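Local coordinates for protein probable glutamine synthetase (Pseudomonas aeruginosa, PDB 4HPP) that is a probable member of the glutamine synthetase family, binding a magnesium ion and glutamic acid in its catalytic domain, at residues 278-283 / 396-401; 45-50 / 413-418; 126-131 / 344-349; 109-114 / 406-411. All blocks are in the same frame, centred on the assembly; numbering follows the deposited sequence.

Interaction 1 (278-283 / 396-401); sequences CALTAP and DCLQRD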
loop_
_atom_site.group_PDB
_atom_site.type_symbol
_atom_site.label_atom_id
_atom_site.label_comp_id
_atom_site.label_asym_id
_atom_site.label_seq_id
_atom_site.Cartn_x
_atom_site.Cartn_y
_atom_site.Cartn_z
ATOM N N CYS A 278 2.596 -40.579 33.592
ATOM C CA CYS A 278 3.065 -40.108 32.325
ATOM C C CYS A 278 2.019 -40.183 31.213
ATOM O O CYS A 278 2.018 -39.346 30.309
ATOM C CB CYS A 278 4.363 -40.804 31.954
ATOM S SG CYS A 278 5.680 -40.245 33.065
ATOM N N ALA A 279 1.123 -41.157 31.313
ATOM C CA ALA A 279 0.078 -41.345 30.334
ATOM C C ALA A 279 -0.880 -40.179 30.450
ATOM O O ALA A 279 -1.591 -39.858 29.489
ATOM C CB ALA A 279 -0.663 -42.670 30.549
ATOM N N LEU A 280 -0.903 -39.552 31.626
ATOM C CA LEU A 280 -1.849 -38.455 31.894
ATOM C C LEU A 280 -1.160 -37.083 31.993
ATOM O O LEU A 280 -1.834 -36.057 31.907
ATOM C CB LEU A 280 -2.723 -38.724 33.147
ATOM C CG LEU A 280 -3.472 -40.075 33.288
ATOM C CD1 LEU A 280 -3.403 -40.634 34.695
ATOM C CD2 LEU A 280 -4.904 -40.065 32.815
ATOM N N THR A 281 0.165 -37.034 32.164
ATOM C CA THR A 281 0.859 -35.725 32.217
ATOM C C THR A 281 1.814 -35.499 31.034
ATOM O O THR A 281 2.324 -34.385 30.846
ATOM C CB THR A 281 1.657 -35.559 33.502
ATOM O OG1 THR A 281 2.792 -36.421 33.425
ATOM C CG2 THR A 281 0.824 -35.907 34.754
ATOM N N ALA A 282 2.100 -36.558 30.268
ATOM C CA ALA A 282 2.766 -36.434 28.951
ATOM C C ALA A 282 1.985 -37.293 27.951
ATOM O O ALA A 282 2.501 -38.294 27.473
ATOM C CB ALA A 282 4.231 -36.862 29.030
ATOM N N PRO A 283 0.737 -36.888 27.631
ATOM C CA PRO A 283 -0.281 -37.788 27.153
ATOM C C PRO A 283 -0.380 -37.848 25.669
ATOM O O PRO A 283 -1.345 -38.409 25.170
ATOM C CB PRO A 283 -1.567 -37.134 27.654
ATOM C CG PRO A 283 -1.216 -35.699 27.899
ATOM C CD PRO A 283 0.237 -35.512 27.593
ATOM N N ASP A 396 0.291 -48.800 28.524
ATOM C CA ASP A 396 0.577 -50.053 29.222
ATOM C C ASP A 396 0.672 -49.743 30.709
ATOM O O ASP A 396 -0.117 -50.275 31.477
ATOM C CB ASP A 396 1.858 -50.752 28.714
ATOM C CG ASP A 396 1.810 -51.054 27.224
ATOM O OD1 ASP A 396 0.698 -51.111 26.654
ATOM O OD2 ASP A 396 2.884 -51.211 26.613
ATOM N N CYS A 397 1.575 -48.837 31.103
ATOM C CA CYS A 397 1.827 -48.593 32.532
ATOM C C CYS A 397 0.605 -48.224 33.316
ATOM O O CYS A 397 0.469 -48.624 34.461
ATOM C CB CYS A 397 2.839 -47.488 32.756
ATOM S SG CYS A 397 4.487 -47.724 32.073
ATOM N N LEU A 398 -0.256 -47.410 32.722
ATOM C CA LEU A 398 -1.479 -46.933 33.374
ATOM C C LEU A 398 -2.448 -48.082 33.609
ATOM O O LEU A 398 -3.183 -48.127 34.617
ATOM C CB LEU A 398 -2.192 -45.952 32.455
ATOM C CG LEU A 398 -3.073 -44.803 32.967
ATOM C CD1 LEU A 398 -4.134 -44.558 31.914
ATOM C CD2 LEU A 398 -3.661 -44.893 34.379
ATOM N N GLN A 399 -2.496 -48.987 32.636
ATOM C CA GLN A 399 -3.405 -50.116 32.720
ATOM C C GLN A 399 -2.963 -51.057 33.890
ATOM O O GLN A 399 -3.827 -51.595 34.602
ATOM C CB GLN A 399 -3.526 -50.803 31.341
ATOM C CG GLN A 399 -4.349 -50.036 30.291
ATOM C CD GLN A 399 -4.078 -50.492 28.836
ATOM O OE1 GLN A 399 -4.474 -49.832 27.865
ATOM N NE2 GLN A 399 -3.397 -51.622 28.690
ATOM N N ARG A 400 -1.631 -51.158 34.115
ATOM C CA ARG A 400 -0.950 -52.054 35.102
ATOM C C ARG A 400 -0.977 -51.600 36.568
ATOM O O ARG A 400 -0.613 -52.363 37.478
ATOM C CB ARG A 400 0.521 -52.204 34.728
ATOM C CG ARG A 400 0.828 -52.999 33.475
ATOM C CD ARG A 400 2.291 -53.367 33.525
ATOM N NE ARG A 400 2.897 -53.499 32.200
ATOM C CZ ARG A 400 3.663 -52.573 31.616
ATOM N NH1 ARG A 400 3.928 -51.410 32.221
ATOM N NH2 ARG A 400 4.172 -52.806 30.413
ATOM N N ASP A 401 -1.388 -50.351 36.763
ATOM C CA ASP A 401 -1.333 -49.644 38.025
ATOM C C ASP A 401 -2.772 -49.593 38.504
ATOM O O ASP A 401 -3.415 -48.531 38.487
ATOM C CB ASP A 401 -0.786 -48.218 37.776
ATOM C CG ASP A 401 -0.332 -47.485 39.056
ATOM O OD1 ASP A 401 0.682 -46.737 38.980
ATOM O OD2 ASP A 401 -0.979 -47.622 40.116
#

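Interaction 2 (45-50 / 413-418); sequences NSSLTP and LDTYLA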
loop_
_atom_site.group_PDB
_atom_site.type_symbol
_atom_site.label_atom_id
_atom_site.label_comp_id
_atom_site.label_asym_id
_atom_site.label_seq_id
_atom_site.Cartn_x
_atom_site.Cartn_y
_atom_site.Cartn_z
ATOM N N ASN A 45 -17.867 -36.303 22.073
ATOM C CA ASN A 45 -16.789 -35.305 21.893
ATOM C C ASN A 45 -15.584 -35.646 22.758
ATOM O O ASN A 45 -14.441 -35.356 22.395
ATOM C CB ASN A 45 -17.249 -33.902 22.243
ATOM C CG ASN A 45 -18.321 -33.395 21.313
ATOM O OD1 ASN A 45 -18.449 -33.866 20.197
ATOM N ND2 ASN A 45 -19.089 -32.408 21.765
ATOM N N SER A 46 -15.855 -36.293 23.891
ATOM C CA SER A 46 -14.801 -36.763 24.788
ATOM C C SER A 46 -14.016 -37.964 24.224
ATOM O O SER A 46 -12.955 -38.325 24.756
ATOM C CB SER A 46 -15.372 -37.086 26.164
ATOM O OG SER A 46 -16.171 -36.013 26.643
ATOM N N SER A 47 -14.481 -38.552 23.130
ATOM C CA SER A 47 -13.622 -39.511 22.448
ATOM C C SER A 47 -12.829 -38.902 21.278
ATOM O O SER A 47 -12.229 -39.671 20.516
ATOM C CB SER A 47 -14.416 -40.736 21.939
ATOM O OG SER A 47 -15.360 -41.254 22.878
ATOM N N LEU A 48 -12.848 -37.569 21.074
ATOM C CA LEU A 48 -12.033 -37.015 19.967
ATOM C C LEU A 48 -10.585 -37.035 20.342
ATOM O O LEU A 48 -10.222 -36.625 21.440
ATOM C CB LEU A 48 -12.412 -35.601 19.531
ATOM C CG LEU A 48 -13.739 -35.299 18.799
ATOM C CD1 LEU A 48 -14.160 -33.848 18.978
ATOM C CD2 LEU A 48 -13.734 -35.639 17.326
ATOM N N THR A 49 -9.786 -37.544 19.404
ATOM C CA THR A 49 -8.334 -37.613 19.482
ATOM C C THR A 49 -7.763 -36.259 19.075
ATOM O O THR A 49 -8.487 -35.433 18.544
ATOM C CB THR A 49 -7.742 -38.695 18.520
ATOM O OG1 THR A 49 -8.151 -38.422 17.177
ATOM C CG2 THR A 49 -8.178 -40.082 18.921
ATOM N N PRO A 50 -6.445 -36.039 19.277
ATOM C CA PRO A 50 -5.938 -34.765 18.770
ATOM C C PRO A 50 -6.210 -34.501 17.279
ATOM O O PRO A 50 -6.311 -33.349 16.856
ATOM C CB PRO A 50 -4.446 -34.851 19.079
ATOM C CG PRO A 50 -4.376 -35.684 20.344
ATOM C CD PRO A 50 -5.502 -36.686 20.224
ATOM N N LEU A 413 -11.705 -43.604 32.268
ATOM C CA LEU A 413 -10.531 -44.365 32.021
ATOM C C LEU A 413 -10.670 -45.061 30.649
ATOM O O LEU A 413 -9.763 -44.943 29.800
ATOM C CB LEU A 413 -10.300 -45.305 33.202
ATOM C CG LEU A 413 -9.147 -46.296 33.193
ATOM C CD1 LEU A 413 -7.796 -45.630 32.897
ATOM C CD2 LEU A 413 -9.174 -46.984 34.548
ATOM N N ASP A 414 -11.839 -45.689 30.429
ATOM C CA ASP A 414 -12.208 -46.379 29.176
ATOM C C ASP A 414 -12.165 -45.440 28.021
ATOM O O ASP A 414 -11.569 -45.767 26.954
ATOM C CB ASP A 414 -13.646 -46.917 29.210
ATOM C CG ASP A 414 -13.836 -48.105 30.134
ATOM O OD1 ASP A 414 -13.057 -48.309 31.104
ATOM O OD2 ASP A 414 -14.814 -48.834 29.888
ATOM N N THR A 415 -12.815 -44.282 28.202
ATOM C CA THR A 415 -12.885 -43.325 27.094
ATOM C C THR A 415 -11.509 -42.702 26.781
ATOM O O THR A 415 -11.121 -42.556 25.602
ATOM C CB THR A 415 -14.086 -42.373 27.202
ATOM O OG1 THR A 415 -13.760 -41.088 26.667
ATOM C CG2 THR A 415 -14.558 -42.245 28.623
ATOM N N TYR A 416 -10.734 -42.474 27.839
ATOM C CA TYR A 416 -9.349 -42.026 27.705
ATOM C C TYR A 416 -8.472 -43.076 27.066
ATOM O O TYR A 416 -7.792 -42.830 26.053
ATOM C CB TYR A 416 -8.770 -41.634 29.066
ATOM C CG TYR A 416 -7.453 -40.920 28.920
ATOM C CD1 TYR A 416 -6.242 -41.619 28.933
ATOM C CD2 TYR A 416 -7.408 -39.549 28.695
ATOM C CE1 TYR A 416 -5.028 -40.963 28.766
ATOM C CE2 TYR A 416 -6.199 -38.891 28.529
ATOM C CZ TYR A 416 -5.023 -39.592 28.573
ATOM O OH TYR A 416 -3.844 -38.932 28.409
ATOM N N LEU A 417 -8.477 -44.254 27.670
ATOM C CA LEU A 417 -7.659 -45.354 27.185
ATOM C C LEU A 417 -7.945 -45.729 25.749
ATOM O O LEU A 417 -7.039 -46.073 24.996
ATOM C CB LEU A 417 -7.899 -46.587 28.046
ATOM C CG LEU A 417 -7.118 -46.754 29.343
ATOM C CD1 LEU A 417 -7.487 -48.109 29.900
ATOM C CD2 LEU A 417 -5.603 -46.635 29.140
ATOM N N ALA A 418 -9.208 -45.662 25.363
ATOM C CA ALA A 418 -9.570 -45.946 23.970
ATOM C C ALA A 418 -9.207 -44.816 23.045
ATOM O O ALA A 418 -8.610 -45.037 21.941
ATOM C CB ALA A 418 -11.032 -46.252 23.863
#

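Interaction 3 (126-131 / 344-349); sequences VIAAFE and LAMAAV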
loop_
_atom_site.group_PDB
_atom_site.type_symbol
_atom_site.label_atom_id
_atom_site.label_comp_id
_atom_site.label_asym_id
_atom_site.label_seq_id
_atom_site.Cartn_x
_atom_site.Cartn_y
_atom_site.Cartn_z
ATOM N N VAL A 126 -5.083 -27.580 48.402
ATOM C CA VAL A 126 -4.084 -27.736 47.340
ATOM C C VAL A 126 -3.751 -26.456 46.616
ATOM O O VAL A 126 -4.629 -25.788 46.062
ATOM C CB VAL A 126 -4.445 -28.855 46.367
ATOM C CG1 VAL A 126 -3.359 -28.975 45.303
ATOM C CG2 VAL A 126 -4.563 -30.161 47.164
ATOM N N ILE A 127 -2.471 -26.115 46.626
ATOM C CA ILE A 127 -2.020 -24.844 46.115
ATOM C C ILE A 127 -1.066 -25.193 45.022
ATOM O O ILE A 127 -0.064 -25.887 45.285
ATOM C CB ILE A 127 -1.218 -24.083 47.178
ATOM C CG1 ILE A 127 -2.073 -23.790 48.414
ATOM C CG2 ILE A 127 -0.657 -22.807 46.575
ATOM C CD1 ILE A 127 -2.781 -22.443 48.415
ATOM N N ALA A 128 -1.353 -24.686 43.823
ATOM C CA ALA A 128 -0.565 -25.015 42.647
ATOM C C ALA A 128 -0.451 -23.873 41.651
ATOM O O ALA A 128 -1.303 -22.964 41.578
ATOM C CB ALA A 128 -1.096 -26.274 41.948
ATOM N N ALA A 129 0.621 -23.968 40.871
ATOM C CA ALA A 129 0.875 -23.078 39.745
ATOM C C ALA A 129 1.575 -23.870 38.616
ATOM O O ALA A 129 2.496 -24.660 38.857
ATOM C CB ALA A 129 1.675 -21.856 40.186
ATOM N N PHE A 130 1.035 -23.715 37.411
ATOM C CA PHE A 130 1.596 -24.262 36.169
ATOM C C PHE A 130 2.498 -23.204 35.474
ATOM O O PHE A 130 2.093 -22.037 35.323
ATOM C CB PHE A 130 0.483 -24.618 35.207
ATOM C CG PHE A 130 -0.411 -25.722 35.647
ATOM C CD1 PHE A 130 -0.292 -27.005 35.066
ATOM C CD2 PHE A 130 -1.430 -25.489 36.569
ATOM C CE1 PHE A 130 -1.169 -28.047 35.400
ATOM C CE2 PHE A 130 -2.297 -26.523 36.923
ATOM C CZ PHE A 130 -2.183 -27.810 36.339
ATOM N N GLU A 131 3.705 -23.614 35.065
ATOM C CA GLU A 131 4.612 -22.739 34.350
ATOM C C GLU A 131 4.536 -23.222 32.925
ATOM O O GLU A 131 4.582 -24.437 32.684
ATOM C CB GLU A 131 6.058 -22.872 34.847
ATOM C CG GLU A 131 6.384 -22.339 36.258
ATOM C CD GLU A 131 7.901 -22.417 36.586
ATOM O OE1 GLU A 131 8.295 -21.792 37.588
ATOM O OE2 GLU A 131 8.717 -23.067 35.849
ATOM N N LEU A 344 -7.125 -32.772 34.332
ATOM C CA LEU A 344 -6.847 -34.198 34.382
ATOM C C LEU A 344 -5.424 -34.447 34.883
ATOM O O LEU A 344 -5.180 -35.278 35.756
ATOM C CB LEU A 344 -7.133 -34.863 33.029
ATOM C CG LEU A 344 -6.786 -36.356 32.922
ATOM C CD1 LEU A 344 -7.710 -37.127 33.852
ATOM C CD2 LEU A 344 -6.861 -36.877 31.499
ATOM N N ALA A 345 -4.488 -33.666 34.372
ATOM C CA ALA A 345 -3.109 -33.798 34.767
ATOM C C ALA A 345 -2.941 -33.527 36.244
ATOM O O ALA A 345 -2.356 -34.363 36.925
ATOM C CB ALA A 345 -2.226 -32.896 33.931
ATOM N N MET A 346 -3.442 -32.389 36.759
ATOM C CA MET A 346 -3.250 -32.059 38.183
ATOM C C MET A 346 -3.959 -33.108 39.065
ATOM O O MET A 346 -3.342 -33.651 39.976
ATOM C CB MET A 346 -3.699 -30.641 38.477
ATOM C CG MET A 346 -3.890 -30.251 39.956
ATOM S SD MET A 346 -4.202 -28.486 39.963
ATOM C CE MET A 346 -4.582 -28.145 41.708
ATOM N N ALA A 347 -5.222 -33.428 38.765
ATOM C CA ALA A 347 -5.951 -34.550 39.404
ATOM C C ALA A 347 -5.133 -35.821 39.492
ATOM O O ALA A 347 -5.047 -36.422 40.550
ATOM C CB ALA A 347 -7.270 -34.856 38.675
ATOM N N ALA A 348 -4.545 -36.245 38.377
ATOM C CA ALA A 348 -3.731 -37.472 38.359
ATOM C C ALA A 348 -2.545 -37.437 39.345
ATOM O O ALA A 348 -2.246 -38.439 40.032
ATOM C CB ALA A 348 -3.253 -37.764 36.953
ATOM N N VAL A 349 -1.919 -36.271 39.457
ATOM C CA VAL A 349 -0.732 -36.129 40.290
ATOM C C VAL A 349 -1.149 -36.138 41.760
ATOM O O VAL A 349 -0.561 -36.859 42.590
ATOM C CB VAL A 349 0.066 -34.830 39.942
ATOM C CG1 VAL A 349 1.134 -34.505 41.000
ATOM C CG2 VAL A 349 0.644 -34.916 38.530
#

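Interaction 4 (109-114 / 406-411); sequences RSLLRA and AELPKP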
loop_
_atom_site.group_PDB
_atom_site.type_symbol
_atom_site.label_atom_id
_atom_site.label_comp_id
_atom_site.label_asym_id
_atom_site.label_seq_id
_atom_site.Cartn_x
_atom_site.Cartn_y
_atom_site.Cartn_z
ATOM N N ARG A 109 -12.688 -31.622 34.667
ATOM C CA ARG A 109 -12.876 -30.591 35.754
ATOM C C ARG A 109 -13.522 -31.159 37.042
ATOM O O ARG A 109 -12.961 -31.049 38.135
ATOM C CB ARG A 109 -13.631 -29.334 35.281
ATOM C CG ARG A 109 -13.042 -28.090 35.960
ATOM C CD ARG A 109 -13.568 -26.743 35.533
ATOM N NE ARG A 109 -14.673 -26.380 36.393
ATOM C CZ ARG A 109 -14.706 -25.301 37.142
ATOM N NH1 ARG A 109 -15.781 -25.063 37.825
ATOM N NH2 ARG A 109 -13.690 -24.464 37.180
ATOM N N SER A 110 -14.651 -31.850 36.876
ATOM C CA SER A 110 -15.349 -32.550 37.972
ATOM C C SER A 110 -14.441 -33.511 38.752
ATOM O O SER A 110 -14.342 -33.380 39.985
ATOM C CB SER A 110 -16.589 -33.301 37.432
ATOM O OG SER A 110 -17.679 -32.412 37.182
ATOM N N LEU A 111 -13.797 -34.469 38.053
ATOM C CA LEU A 111 -12.801 -35.358 38.679
ATOM C C LEU A 111 -11.804 -34.542 39.511
ATOM O O LEU A 111 -11.596 -34.850 40.691
ATOM C CB LEU A 111 -12.027 -36.154 37.644
ATOM C CG LEU A 111 -10.661 -36.685 38.101
ATOM C CD1 LEU A 111 -10.855 -37.613 39.288
ATOM C CD2 LEU A 111 -9.921 -37.401 36.981
ATOM N N LEU A 112 -11.202 -33.484 38.941
ATOM C CA LEU A 112 -10.257 -32.733 39.774
ATOM C C LEU A 112 -10.946 -32.100 40.993
ATOM O O LEU A 112 -10.385 -32.123 42.088
ATOM C CB LEU A 112 -9.389 -31.717 39.009
ATOM C CG LEU A 112 -8.602 -30.695 39.881
ATOM C CD1 LEU A 112 -7.558 -31.383 40.759
ATOM C CD2 LEU A 112 -7.973 -29.611 39.035
ATOM N N ARG A 113 -12.159 -31.581 40.822
ATOM C CA ARG A 113 -12.885 -31.034 41.960
ATOM C C ARG A 113 -13.249 -32.048 43.055
ATOM O O ARG A 113 -13.498 -31.657 44.194
ATOM C CB ARG A 113 -14.150 -30.322 41.520
ATOM C CG ARG A 113 -14.859 -29.718 42.728
ATOM C CD ARG A 113 -16.046 -28.858 42.346
ATOM N NE ARG A 113 -17.185 -29.654 41.879
ATOM C CZ ARG A 113 -17.426 -29.958 40.604
ATOM N NH1 ARG A 113 -16.600 -29.538 39.638
ATOM N NH2 ARG A 113 -18.491 -30.691 40.294
ATOM N N ALA A 114 -13.333 -33.328 42.703
ATOM C CA ALA A 114 -13.753 -34.365 43.640
ATOM C C ALA A 114 -12.538 -34.771 44.448
ATOM O O ALA A 114 -12.645 -35.232 45.596
ATOM C CB ALA A 114 -14.317 -35.571 42.897
ATOM N N ALA A 406 -7.982 -47.294 39.890
ATOM C CA ALA A 406 -9.145 -47.426 40.730
ATOM C C ALA A 406 -9.641 -46.069 41.247
ATOM O O ALA A 406 -10.807 -45.961 41.602
ATOM C CB ALA A 406 -8.865 -48.372 41.888
ATOM N N GLU A 407 -8.791 -45.038 41.309
ATOM C CA GLU A 407 -9.274 -43.736 41.829
ATOM C C GLU A 407 -9.959 -42.923 40.714
ATOM O O GLU A 407 -10.660 -41.916 40.964
ATOM C CB GLU A 407 -8.155 -42.906 42.459
ATOM C CG GLU A 407 -7.339 -43.532 43.563
ATOM C CD GLU A 407 -8.128 -43.979 44.763
ATOM O OE1 GLU A 407 -8.721 -43.137 45.527
ATOM O OE2 GLU A 407 -8.093 -45.216 44.944
ATOM N N LEU A 408 -9.752 -43.371 39.482
ATOM C CA LEU A 408 -10.336 -42.687 38.339
ATOM C C LEU A 408 -11.713 -43.266 38.174
ATOM O O LEU A 408 -11.875 -44.473 38.343
ATOM C CB LEU A 408 -9.484 -42.905 37.091
ATOM C CG LEU A 408 -8.022 -42.424 37.156
ATOM C CD1 LEU A 408 -7.289 -42.671 35.840
ATOM C CD2 LEU A 408 -7.918 -40.955 37.568
ATOM N N PRO A 409 -12.732 -42.405 37.966
ATOM C CA PRO A 409 -14.061 -42.860 37.538
ATOM C C PRO A 409 -13.907 -43.750 36.328
ATOM O O PRO A 409 -13.297 -43.359 35.340
ATOM C CB PRO A 409 -14.762 -41.563 37.129
ATOM C CG PRO A 409 -13.855 -40.449 37.572
ATOM C CD PRO A 409 -12.803 -41.029 38.467
ATOM N N LYS A 410 -14.473 -44.939 36.388
ATOM C CA LYS A 410 -14.209 -45.925 35.341
ATOM C C LYS A 410 -14.518 -45.465 33.906
ATOM O O LYS A 410 -13.730 -45.720 33.008
ATOM C CB LYS A 410 -14.859 -47.279 35.677
ATOM C CG LYS A 410 -13.940 -48.443 35.348
ATOM C CD LYS A 410 -14.664 -49.548 34.600
ATOM C CE LYS A 410 -13.738 -50.198 33.588
ATOM N NZ LYS A 410 -14.476 -51.313 32.918
ATOM N N PRO A 411 -15.658 -44.795 33.668
ATOM C CA PRO A 411 -15.928 -44.341 32.273
ATOM C C PRO A 411 -14.875 -43.392 31.657
ATOM O O PRO A 411 -14.641 -43.402 30.430
ATOM C CB PRO A 411 -17.273 -43.623 32.393
ATOM C CG PRO A 411 -17.936 -44.258 33.588
ATOM C CD PRO A 411 -16.820 -44.591 34.557
#

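Interaction 1 (278-283 / 396-401)
A279 and L280, on the last turn of helix 261-281, rest against L398 of helix 391-399. In 396-401, D396 comes first and forms a salt bridge with R421 of helix 410-427. Two residues further on, L398 alone of this segment meets the partner. The CA atoms of A279 and L398 lie 6.5 Å apart, and each CB is aimed at the opposing helix. With CG roughly anti to the backbone N (chi1 -151°), the leucine lays its branch point against the methyl of A279: CB of A279 is 4.0 Å from CG of L398 and 4.2 Å from its CD1. The other methyl leans to L280, where CD2 of L398 approaches CD1 of L280 to 4.3 Å. Next, Q399 also bonds to R421 through OE1. At the end, D401 caps the following helix by way of the L404 backbone N, and its second carboxylate oxygen takes a bond from H273 of helix 261-281. The contact is thus purely aliphatic, one leucine spread over an alanine and a leucine. No hydrogen bond fixes its direction, so shape and burial must supply the cohesion between the two helices.

Interaction 2 (45-50 / 413-418)
T415, on helix 410-427, faces S46 and S47 at the end of a 3-10 turn in the loop between strands 39-41 and 66-78. The backbones come close, with the CA atoms of S47 and T415 6.1 Å apart, so short side chains suffice to fill the interval. The CB of T415 points at the loop, and its chi1 of 147° is well removed from a staggered value; this rotation turns OG1, rather than the methyl, to the serines. OG1 of T415 lies 3.5 Å from the backbone O of S46, but at an angle too poor for a hydrogen bond, and 4.3 Å from the S46 CB. The S47 hydroxyl takes a different course. It sits anti to its own carbonyl carbon (chi1 -44°), which leaves OG 4.1 Å from OG1 of T415, and it shares a hydrogen bond with OG of S58. The turn is closed by the bond from the L48 N to the N45 O, 3.0 Å long. W104 packs on S46 and W60 on T415, while N45 and L48 touch F148 and Y181 of a second subunit. The contact joins the N-terminal domain to the catalytic domain of one chain. Although oxygens line both sides, they meet by packing alone, with no hydrogen bond across, and the polar grip on S47 comes from within its own loop region.

Interaction 3 (126-131 / 344-349)
M346 reaches strand 124-137 because its CG stands anti to the backbone N (chi1 165°) and the chain stays extended to its end, carrying CE to V126 and A128. F130 turns the other way, its CG anti to the carbonyl carbon (chi1 -66°), and this swings the ring beside the base of the methionine. V126, A128 and F130 alternate along the strand and all project from the face that helix 342-358 covers, the two axes passing 11.4 Å apart. The thioether methyl lies 3.9 Å from CG1 of V126, where the two side chains meet tip to tip, and its distance to CB of A128 is 4.0 Å. Nearer the helix, CZ of F130 touches CB of M346 at 3.9 Å. The ring and the methionine cross obliquely, with SD 5.2 Å from the ring centroid and 72° off its normal, a Met-aromatic contact. Beyond these residues, L112 of helix 108-121 packs on M346 and M336 on F130. E131, adjacent in sequence, is close to E187, a magnesium ligand. A single unbranched side chain therefore serves three strand residues with its CB, sulfur and methyl; the sulfur beside the F130 ring adds a Met-aromatic component to an otherwise apolar interface.

Interaction 4 (109-114 / 406-411)
L111 lies in the first turns of helix 108-121 and faces L408 and P409, which approach in extended conformation just ahead of helix 410-427. Regular helical bonding, such as that from the R113 N to the R109 O at 2.9 Å, fixes the backbone on the L111 side. Segment 406-411 is not yet helical at this point: P409 occupies the N-cap position, and its psi of 127° is still extended. The closest CA atoms, those of L111 and P409, are 7.7 Å apart, a gap bridged by side chains alone. L111 has its CG anti to the backbone N (chi1 158°), which sends the isobutyl group out from the helix toward the loop; the second torsion, near 60°, then sets one methyl on each partner. CD1 comes to 4.0 Å from CD of P409, meeting the proline at the ring CH2 next to the nitrogen. CD2 takes the other direction and lies 4.1 Å from CD2 of L408. The CB of L408 does not aim at the helix, yet its CD2 methyl still meets L111, whereas the CB of P409 points toward the helix. Helix 342-358 fills in beside them, L344 packing on L111 and I351 on L408. Around this apolar patch the charges pair elsewhere, R109 with D71 and D200, and E407 with R354. Helix 108-121 and the start of helix 410-427 are therefore joined through a forked leucine that packs one methyl on a buried leucine and the other on a partly exposed proline.

Helix 342-358 ties interaction 3 to two of its neighbours: CB of A348 packs 3.7 Å from CD1 of L280 in interaction 1, and CD1 of L344 lies 3.8 Å from CD2 of L111 in interaction 4. Interactions 2 and 4 share helix 410-427. From the same helix Y416 reaches interaction 1, where its OH is 2.7 Å from the A279 O in a probable hydrogen bond. The centre of interaction 3 lies about 7 Å from the centre of the chain, against 16 or 17 Å for the others. It lies toward the ligand pocket but not in it, the F130 side chain being about 12 Å from the magnesium ion and from the glutamic acid.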